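Local structure of WZI (Escherichia coli, 2YNK) at residues Gln355-Leu369 and Tyr390-Phe404. The protein is an outer-membrane beta-barrel lectin that takes part in group 1 capsule assembly, probably by binding the capsular polysaccharide at the cell surface. Residues are numbered along the deposited sequence; the frame is centred on the assembly and turned at random.
Sequences QGYPLGDAMGGDGQL and YAKVNPENQSINKAF
Two loops of the barrel pack together where the hairpin of strands 368-377 and 383-393 opens at its end. Gln368 and Lys392 form the antiparallel hydrogen-bonded pair there. Gln368 N donates to Lys392 O at 3.0 Å, and the return bond from Lys392 N to Gln368 O is weak. Their side chains run alongside each other, with Gln368 NE2 4.0 Å from Lys392 CD. Leu369 and Ala391 make the next, non-hydrogen-bonded pair, on the other face of the sheet.

Beyond the strands, Pro395 lays its CD and CG against Asp366, with CD 3.4 Å from Asp366 CB. Selenomethionine Met363 sets its CG against Val393 CG1, 3.8 Å away.

Asn401 ties the turn 361-364 to residues 394-404. Its CG is anti to the backbone N (chi1 180°), which carries the amide to the turn. Asn401 ND2 gives a hydrogen bond of 3.0 Å to Met363 O, in the carbonyl plane and on a lone pair. OD1 accepts from Phe404 N in an Asx motif, so both ends of the amide are used. Asn394 braces residues 394-404 from within: its ND2 hydrogen-bonds to Phe404 O and Gln398 O, and its OD1 receives Gln398 N.

At the far end Ala403 CB sits over one face of the Tyr357 ring, 4.0 Å from the centroid, a CH-pi contact. Tyr357 OH hydrogen-bonds to Gln79 NE2. Lys402 passes beside Gly356, and its bends at chi3 and chi4 bring NZ to Gln355 O at 3.1 Å, above the carbonyl plane. Lys402 N makes a weak bond to Gly356 O.

Thr332, just after the neighbouring strand 322-331, hydrogen-bonds through OG1 to Gly364 O and Gly367 N. The contact thus continues the antiparallel hairpin 368-377/383-393 of the Wzi barrel from its paired strands into the two loops at its open end.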
ATOM      1  N   GLN A 355      12.789  -2.111  11.768  1.00 41.49           N
ATOM      2  CA  GLN A 355      13.496  -0.866  12.060  1.00 39.85           C
ATOM      3  C   GLN A 355      12.583   0.160  12.696  1.00 39.69           C
ATOM      4  O   GLN A 355      12.664   1.356  12.416  1.00 41.10           O
ATOM      5  CB  GLN A 355      14.167  -0.329  10.804  1.00 39.98           C
ATOM      6  CG  GLN A 355      15.165  -1.330  10.246  1.00 41.54           C
ATOM      7  CD  GLN A 355      15.680  -0.985   8.874  1.00 42.30           C
ATOM      8  OE1 GLN A 355      14.904  -0.817   7.929  1.00 44.81           O
ATOM      9  NE2 GLN A 355      17.000  -0.920   8.739  1.00 42.22           N
ATOM     10  N   GLY A 356      11.712  -0.330  13.570  1.00 40.59           N
ATOM     11  CA  GLY A 356      10.819   0.521  14.340  1.00 42.48           C
ATOM     12  C   GLY A 356       9.551   0.869  13.601  1.00 43.20           C
ATOM     13  O   GLY A 356       8.571   1.322  14.202  1.00 42.93           O
ATOM     14  N   TYR A 357       9.566   0.666  12.287  1.00 44.00           N
ATOM     15  CA  TYR A 357       8.452   1.072  11.462  1.00 41.87           C
ATOM     16  C   TYR A 357       7.546  -0.124  11.204  1.00 40.36           C
ATOM     17  O   TYR A 357       8.019  -1.233  10.920  1.00 38.41           O
ATOM     18  CB  TYR A 357       8.947   1.787  10.217  1.00 43.06           C
ATOM     19  CG  TYR A 357       9.207   3.260  10.510  1.00 45.81           C
ATOM     20  CD1 TYR A 357      10.206   3.645  11.402  1.00 46.73           C
ATOM     21  CD2 TYR A 357       8.415   4.263   9.945  1.00 46.23           C
ATOM     22  CE1 TYR A 357      10.425   4.977  11.707  1.00 46.88           C
ATOM     23  CE2 TYR A 357       8.634   5.598  10.240  1.00 46.65           C
ATOM     24  CZ  TYR A 357       9.644   5.950  11.126  1.00 47.21           C
ATOM     25  OH  TYR A 357       9.877   7.278  11.427  1.00 47.65           O
ATOM     26  N   PRO A 358       6.235   0.083  11.398  1.00 39.96           N
ATOM     27  CA  PRO A 358       5.259  -0.990  11.330  1.00 41.93           C
ATOM     28  C   PRO A 358       5.146  -1.627   9.940  1.00 41.91           C
ATOM     29  O   PRO A 358       5.170  -0.922   8.947  1.00 40.12           O
ATOM     30  CB  PRO A 358       3.949  -0.284  11.692  1.00 42.37           C
ATOM     31  CG  PRO A 358       4.164   1.126  11.290  1.00 41.64           C
ATOM     32  CD  PRO A 358       5.590   1.388  11.635  1.00 40.54           C
ATOM     33  N   LEU A 359       5.069  -2.955   9.923  1.00 42.76           N
ATOM     34  CA  LEU A 359       4.751  -3.743   8.750  1.00 44.39           C
ATOM     35  C   LEU A 359       3.235  -3.711   8.468  1.00 46.29           C
ATOM     36  O   LEU A 359       2.780  -4.117   7.402  1.00 45.51           O
ATOM     37  CB  LEU A 359       5.192  -5.199   8.961  1.00 44.98           C
ATOM     38  CG  LEU A 359       6.577  -5.638   8.498  1.00 45.09           C
ATOM     39  CD1 LEU A 359       7.669  -4.922   9.273  1.00 46.81           C
ATOM     40  CD2 LEU A 359       6.706  -7.145   8.657  1.00 44.55           C
ATOM     41  N   GLY A 360       2.464  -3.258   9.450  1.00 47.55           N
ATOM     42  CA  GLY A 360       1.028  -3.127   9.312  1.00 47.04           C
ATOM     43  C   GLY A 360       0.686  -1.680   9.088  1.00 46.75           C
ATOM     44  O   GLY A 360       1.250  -1.049   8.205  1.00 50.99           O
ATOM     45  N   ASP A 361      -0.228  -1.152   9.894  1.00 46.98           N
ATOM     46  CA  ASP A 361      -0.752   0.199   9.691  1.00 48.83           C
ATOM     47  C   ASP A 361       0.267   1.277  10.060  1.00 47.61           C
ATOM     48  O   ASP A 361       1.029   1.122  11.006  1.00 48.22           O
ATOM     49  CB  ASP A 361      -2.036   0.388  10.515  1.00 50.63           C
ATOM     50  CG  ASP A 361      -2.881   1.568  10.043  1.00 52.63           C
ATOM     51  OD1 ASP A 361      -2.502   2.276   9.070  1.00 53.83           O
ATOM     52  OD2 ASP A 361      -3.944   1.781  10.664  1.00 52.86           O
ATOM     53  N   ALA A 362       0.245   2.388   9.328  1.00 48.20           N
ATOM     54  CA  ALA A 362       1.232   3.466   9.506  1.00 48.22           C
ATOM     55  C   ALA A 362       1.384   3.959  10.968  1.00 48.76           C
ATOM     56  O   ALA A 362       2.465   4.373  11.367  1.00 46.51           O
ATOM     57  CB  ALA A 362       0.916   4.631   8.573  1.00 44.20           C
HETATM   58  N   MSE A 363       0.294   3.913  11.731  1.00 51.58           N
HETATM   59  CA  MSE A 363       0.249   4.341  13.141  1.00 54.07           C
HETATM   60  C   MSE A 363       1.033   3.501  14.115  1.00 55.63           C
HETATM   61  O   MSE A 363       1.605   4.011  15.080  1.00 54.72           O
HETATM   62  CB  MSE A 363      -1.173   4.149  13.658  1.00 55.86           C
HETATM   63  CG  MSE A 363      -1.987   5.414  13.581  1.00 58.66           C
HETATM   64 SE   MSE A 363      -3.822   5.038  14.190  1.00 67.41          SE
HETATM   65  CE  MSE A 363      -4.144   3.184  13.596  1.00 63.18           C
ATOM     66  N   GLY A 364       1.022   2.192  13.892  1.00 56.05           N
ATOM     67  CA  GLY A 364       1.474   1.240  14.891  1.00 55.34           C
ATOM     68  C   GLY A 364       0.260   0.718  15.617  1.00 55.58           C
ATOM     69  O   GLY A 364      -0.871   0.924  15.180  1.00 55.80           O
ATOM     70  N   GLY A 365       0.499   0.039  16.728  1.00 57.12           N
ATOM     71  CA  GLY A 365      -0.572  -0.575  17.501  1.00 58.02           C
ATOM     72  C   GLY A 365      -1.190   0.370  18.512  1.00 58.83           C
ATOM     73  O   GLY A 365      -0.596   1.384  18.876  1.00 57.67           O
ATOM     74  N   ASP A 366      -2.393  -0.000  18.956  1.00 61.74           N
ATOM     75  CA  ASP A 366      -3.193   0.742  19.938  1.00 63.02           C
ATOM     76  C   ASP A 366      -3.695   2.102  19.449  1.00 60.93           C
ATOM     77  O   ASP A 366      -4.094   2.941  20.256  1.00 61.35           O
ATOM     78  CB  ASP A 366      -2.418   0.914  21.247  1.00 66.91           C
ATOM     79  CG  ASP A 366      -1.826  -0.378  21.752  1.00 68.15           C
ATOM     80  OD1 ASP A 366      -2.450  -1.443  21.543  1.00 68.02           O
ATOM     81  OD2 ASP A 366      -0.733  -0.315  22.366  1.00 72.64           O
ATOM     82  N   GLY A 367      -3.705   2.306  18.133  1.00 59.41           N
ATOM     83  CA  GLY A 367      -4.058   3.594  17.557  1.00 58.16           C
ATOM     84  C   GLY A 367      -5.497   3.687  17.089  1.00 59.49           C
ATOM     85  O   GLY A 367      -6.080   2.704  16.645  1.00 63.21           O
ATOM     86  N   GLN A 368      -6.064   4.883  17.187  1.00 59.95           N
ATOM     87  CA  GLN A 368      -7.382   5.188  16.631  1.00 59.73           C
ATOM     88  C   GLN A 368      -7.227   6.317  15.611  1.00 59.19           C
ATOM     89  O   GLN A 368      -6.525   7.297  15.873  1.00 59.17           O
ATOM     90  CB  GLN A 368      -8.334   5.616  17.738  1.00 60.12           C
ATOM     91  CG  GLN A 368      -8.366   4.660  18.908  1.00 62.12           C
ATOM     92  CD  GLN A 368      -9.275   5.141  20.006  1.00 63.28           C
ATOM     93  OE1 GLN A 368     -10.460   5.371  19.785  1.00 64.72           O
ATOM     94  NE2 GLN A 368      -8.729   5.290  21.202  1.00 64.30           N
ATOM     95  N   LEU A 369      -7.884   6.184  14.460  1.00 58.08           N
ATOM     96  CA  LEU A 369      -7.696   7.124  13.355  1.00 57.39           C
ATOM     97  C   LEU A 369      -8.952   7.301  12.502  1.00 57.20           C
ATOM     98  O   LEU A 369      -9.585   6.329  12.100  1.00 56.26           O
ATOM     99  CB  LEU A 369      -6.531   6.659  12.484  1.00 56.35           C
ATOM    100  CG  LEU A 369      -6.156   7.456  11.232  1.00 56.23           C
ATOM    101  CD1 LEU A 369      -4.644   7.565  11.144  1.00 54.96           C
ATOM    102  CD2 LEU A 369      -6.709   6.815   9.965  1.00 55.48           C
ATOM    103  N   TYR A 390      -7.543  12.925  12.433  1.00 56.42           N
ATOM    104  CA  TYR A 390      -7.505  12.879  13.888  1.00 57.72           C
ATOM    105  C   TYR A 390      -6.950  11.515  14.260  1.00 56.99           C
ATOM    106  O   TYR A 390      -7.423  10.504  13.738  1.00 54.26           O
ATOM    107  CB  TYR A 390      -8.908  13.048  14.481  1.00 62.70           C
ATOM    108  CG  TYR A 390      -9.003  12.734  15.966  1.00 67.54           C
ATOM    109  CD1 TYR A 390      -9.071  11.411  16.421  1.00 71.00           C
ATOM    110  CD2 TYR A 390      -9.015  13.749  16.913  1.00 70.43           C
ATOM    111  CE1 TYR A 390      -9.146  11.117  17.771  1.00 72.47           C
ATOM    112  CE2 TYR A 390      -9.092  13.465  18.267  1.00 73.47           C
ATOM    113  CZ  TYR A 390      -9.159  12.148  18.689  1.00 75.29           C
ATOM    114  OH  TYR A 390      -9.239  11.859  20.033  1.00 82.24           O
ATOM    115  N   ALA A 391      -5.972  11.481  15.175  1.00 57.21           N
ATOM    116  CA  ALA A 391      -5.278  10.235  15.514  1.00 54.74           C
ATOM    117  C   ALA A 391      -4.721  10.198  16.944  1.00 55.37           C
ATOM    118  O   ALA A 391      -3.853  10.992  17.301  1.00 57.28           O
ATOM    119  CB  ALA A 391      -4.162   9.989  14.507  1.00 50.35           C
ATOM    120  N   LYS A 392      -5.228   9.275  17.755  1.00 55.45           N
ATOM    121  CA  LYS A 392      -4.613   8.946  19.040  1.00 55.18           C
ATOM    122  C   LYS A 392      -3.649   7.806  18.785  1.00 54.41           C
ATOM    123  O   LYS A 392      -4.058   6.767  18.275  1.00 55.76           O
ATOM    124  CB  LYS A 392      -5.652   8.490  20.062  1.00 56.11           C
ATOM    125  CG  LYS A 392      -6.627   9.567  20.498  1.00 58.31           C
ATOM    126  CD  LYS A 392      -7.497   9.101  21.664  1.00 61.36           C
ATOM    127  CE  LYS A 392      -6.830   9.295  23.029  1.00 62.77           C
ATOM    128  NZ  LYS A 392      -5.690   8.374  23.295  1.00 61.58           N
ATOM    129  N   VAL A 393      -2.381   7.985  19.146  1.00 52.67           N
ATOM    130  CA  VAL A 393      -1.342   7.021  18.810  1.00 51.16           C
ATOM    131  C   VAL A 393      -0.505   6.604  20.033  1.00 55.19           C
ATOM    132  O   VAL A 393      -0.282   7.402  20.953  1.00 56.11           O
ATOM    133  CB  VAL A 393      -0.419   7.583  17.713  1.00 48.27           C
ATOM    134  CG1 VAL A 393      -1.212   7.840  16.443  1.00 47.81           C
ATOM    135  CG2 VAL A 393       0.265   8.864  18.162  1.00 47.09           C
ATOM    136  N   ASN A 394      -0.058   5.346  20.021  1.00 54.90           N
ATOM    137  CA  ASN A 394       0.844   4.776  21.034  1.00 54.73           C
ATOM    138  C   ASN A 394       0.549   5.173  22.500  1.00 55.83           C
ATOM    139  O   ASN A 394       1.426   5.663  23.219  1.00 55.56           O
ATOM    140  CB  ASN A 394       2.307   5.069  20.657  1.00 53.74           C
ATOM    141  CG  ASN A 394       3.294   4.151  21.370  1.00 53.74           C
ATOM    142  OD1 ASN A 394       2.905   3.326  22.203  1.00 54.64           O
ATOM    143  ND2 ASN A 394       4.580   4.297  21.056  1.00 51.50           N
ATOM    144  N   PRO A 395      -0.684   4.920  22.961  1.00 56.28           N
ATOM    145  CA  PRO A 395      -1.082   5.318  24.312  1.00 57.49           C
ATOM    146  C   PRO A 395      -0.209   4.722  25.431  1.00 59.08           C
ATOM    147  O   PRO A 395      -0.136   5.302  26.512  1.00 59.54           O
ATOM    148  CB  PRO A 395      -2.521   4.803  24.415  1.00 57.08           C
ATOM    149  CG  PRO A 395      -2.586   3.675  23.456  1.00 56.11           C
ATOM    150  CD  PRO A 395      -1.708   4.084  22.314  1.00 55.47           C
ATOM    151  N   GLU A 396       0.437   3.587  25.164  1.00 60.60           N
ATOM    152  CA  GLU A 396       1.326   2.922  26.126  1.00 62.02           C
ATOM    153  C   GLU A 396       2.807   3.281  25.961  1.00 59.79           C
ATOM    154  O   GLU A 396       3.664   2.628  26.554  1.00 62.87           O
ATOM    155  CB  GLU A 396       1.163   1.395  26.019  1.00 64.10           C
ATOM    156  CG  GLU A 396      -0.236   0.885  26.337  1.00 66.38           C
ATOM    157  CD  GLU A 396      -0.698   1.282  27.729  1.00 69.67           C
ATOM    158  OE1 GLU A 396       0.128   1.251  28.671  1.00 70.86           O
ATOM    159  OE2 GLU A 396      -1.887   1.643  27.878  1.00 72.32           O
ATOM    160  N   ASN A 397       3.103   4.312  25.173  1.00 56.36           N
ATOM    161  CA  ASN A 397       4.484   4.753  24.914  1.00 54.92           C
ATOM    162  C   ASN A 397       5.462   3.608  24.666  1.00 54.39           C
ATOM    163  O   ASN A 397       6.552   3.577  25.226  1.00 55.67           O
ATOM    164  CB  ASN A 397       4.986   5.658  26.038  1.00 54.94           C
ATOM    165  CG  ASN A 397       4.227   6.965  26.113  1.00 54.82           C
ATOM    166  OD1 ASN A 397       4.681   7.989  25.615  1.00 54.26           O
ATOM    167  ND2 ASN A 397       3.060   6.935  26.726  1.00 56.21           N
ATOM    168  N   GLN A 398       5.054   2.684  23.802  1.00 53.63           N
ATOM    169  CA  GLN A 398       5.838   1.503  23.463  1.00 53.71           C
ATOM    170  C   GLN A 398       7.075   1.885  22.659  1.00 53.23           C
ATOM    171  O   GLN A 398       6.968   2.516  21.605  1.00 51.59           O
ATOM    172  CB  GLN A 398       5.004   0.513  22.626  1.00 54.19           C
ATOM    173  CG  GLN A 398       3.657   0.124  23.224  1.00 56.06           C
ATOM    174  CD  GLN A 398       2.818  -0.757  22.319  1.00 57.66           C
ATOM    175  OE1 GLN A 398       2.758  -0.563  21.093  1.00 62.61           O
ATOM    176  NE2 GLN A 398       2.147  -1.727  22.917  1.00 58.54           N
ATOM    177  N   SER A 399       8.244   1.481  23.154  1.00 53.46           N
ATOM    178  CA  SER A 399       9.502   1.667  22.432  1.00 51.50           C
ATOM    179  C   SER A 399       9.548   0.955  21.056  1.00 49.85           C
ATOM    180  O   SER A 399      10.236   1.413  20.147  1.00 50.83           O
ATOM    181  CB  SER A 399      10.648   1.160  23.284  1.00 52.30           C
ATOM    182  OG  SER A 399      10.477  -0.226  23.554  1.00 54.49           O
ATOM    183  N   ILE A 400       8.828  -0.148  20.888  1.00 46.58           N
ATOM    184  CA  ILE A 400       8.971  -0.926  19.659  1.00 45.65           C
ATOM    185  C   ILE A 400       8.511  -0.165  18.386  1.00 46.28           C
ATOM    186  O   ILE A 400       8.857  -0.544  17.263  1.00 42.04           O
ATOM    187  CB  ILE A 400       8.282  -2.307  19.768  1.00 45.00           C
ATOM    188  CG1 ILE A 400       6.740  -2.190  19.776  1.00 44.17           C
ATOM    189  CG2 ILE A 400       8.790  -3.035  21.005  1.00 44.25           C
ATOM    190  CD1 ILE A 400       6.022  -3.525  19.659  1.00 41.41           C
ATOM    191  N   ASN A 401       7.761   0.920  18.591  1.00 47.61           N
ATOM    192  CA  ASN A 401       7.264   1.769  17.527  1.00 46.21           C
ATOM    193  C   ASN A 401       8.002   3.105  17.464  1.00 47.08           C
ATOM    194  O   ASN A 401       7.625   4.057  18.140  1.00 45.92           O
ATOM    195  CB  ASN A 401       5.764   2.007  17.745  1.00 46.94           C
ATOM    196  CG  ASN A 401       5.139   2.902  16.681  1.00 46.53           C
ATOM    197  OD1 ASN A 401       5.807   3.345  15.741  1.00 44.61           O
ATOM    198  ND2 ASN A 401       3.843   3.172  16.831  1.00 45.26           N
ATOM    199  N   LYS A 402       9.023   3.176  16.616  1.00 48.27           N
ATOM    200  CA  LYS A 402       9.752   4.420  16.358  1.00 50.16           C
ATOM    201  C   LYS A 402       9.011   5.425  15.449  1.00 49.90           C
ATOM    202  O   LYS A 402       9.402   6.588  15.370  1.00 52.84           O
ATOM    203  CB  LYS A 402      11.137   4.103  15.764  1.00 53.11           C
ATOM    204  CG  LYS A 402      12.119   3.500  16.766  1.00 56.73           C
ATOM    205  CD  LYS A 402      13.392   2.953  16.118  1.00 60.76           C
ATOM    206  CE  LYS A 402      14.113   3.954  15.199  1.00 64.02           C
ATOM    207  NZ  LYS A 402      13.693   3.907  13.756  1.00 64.95           N
ATOM    208  N   ALA A 403       7.967   4.991  14.747  1.00 48.16           N
ATOM    209  CA  ALA A 403       7.151   5.913  13.950  1.00 46.34           C
ATOM    210  C   ALA A 403       6.435   6.890  14.872  1.00 46.62           C
ATOM    211  O   ALA A 403       6.420   8.094  14.640  1.00 48.36           O
ATOM    212  CB  ALA A 403       6.131   5.147  13.108  1.00 44.54           C
ATOM    213  N   PHE A 404       5.812   6.361  15.915  1.00 46.66           N
ATOM    214  CA  PHE A 404       5.102   7.193  16.871  1.00 47.27           C
ATOM    215  C   PHE A 404       5.482   6.795  18.286  1.00 47.60           C
ATOM    216  O   PHE A 404       4.747   6.082  18.951  1.00 47.68           O
ATOM    217  CB  PHE A 404       3.615   7.123  16.588  1.00 47.07           C
ATOM    218  CG  PHE A 404       3.268   7.748  15.283  1.00 46.72           C
ATOM    219  CD1 PHE A 404       3.044   9.113  15.204  1.00 46.88           C
ATOM    220  CD2 PHE A 404       3.269   6.990  14.108  1.00 45.37           C
ATOM    221  CE1 PHE A 404       2.758   9.708  13.986  1.00 47.23           C
ATOM    222  CE2 PHE A 404       2.997   7.581  12.891  1.00 44.57           C
ATOM    223  CZ  PHE A 404       2.736   8.942  12.827  1.00 45.11           C
TER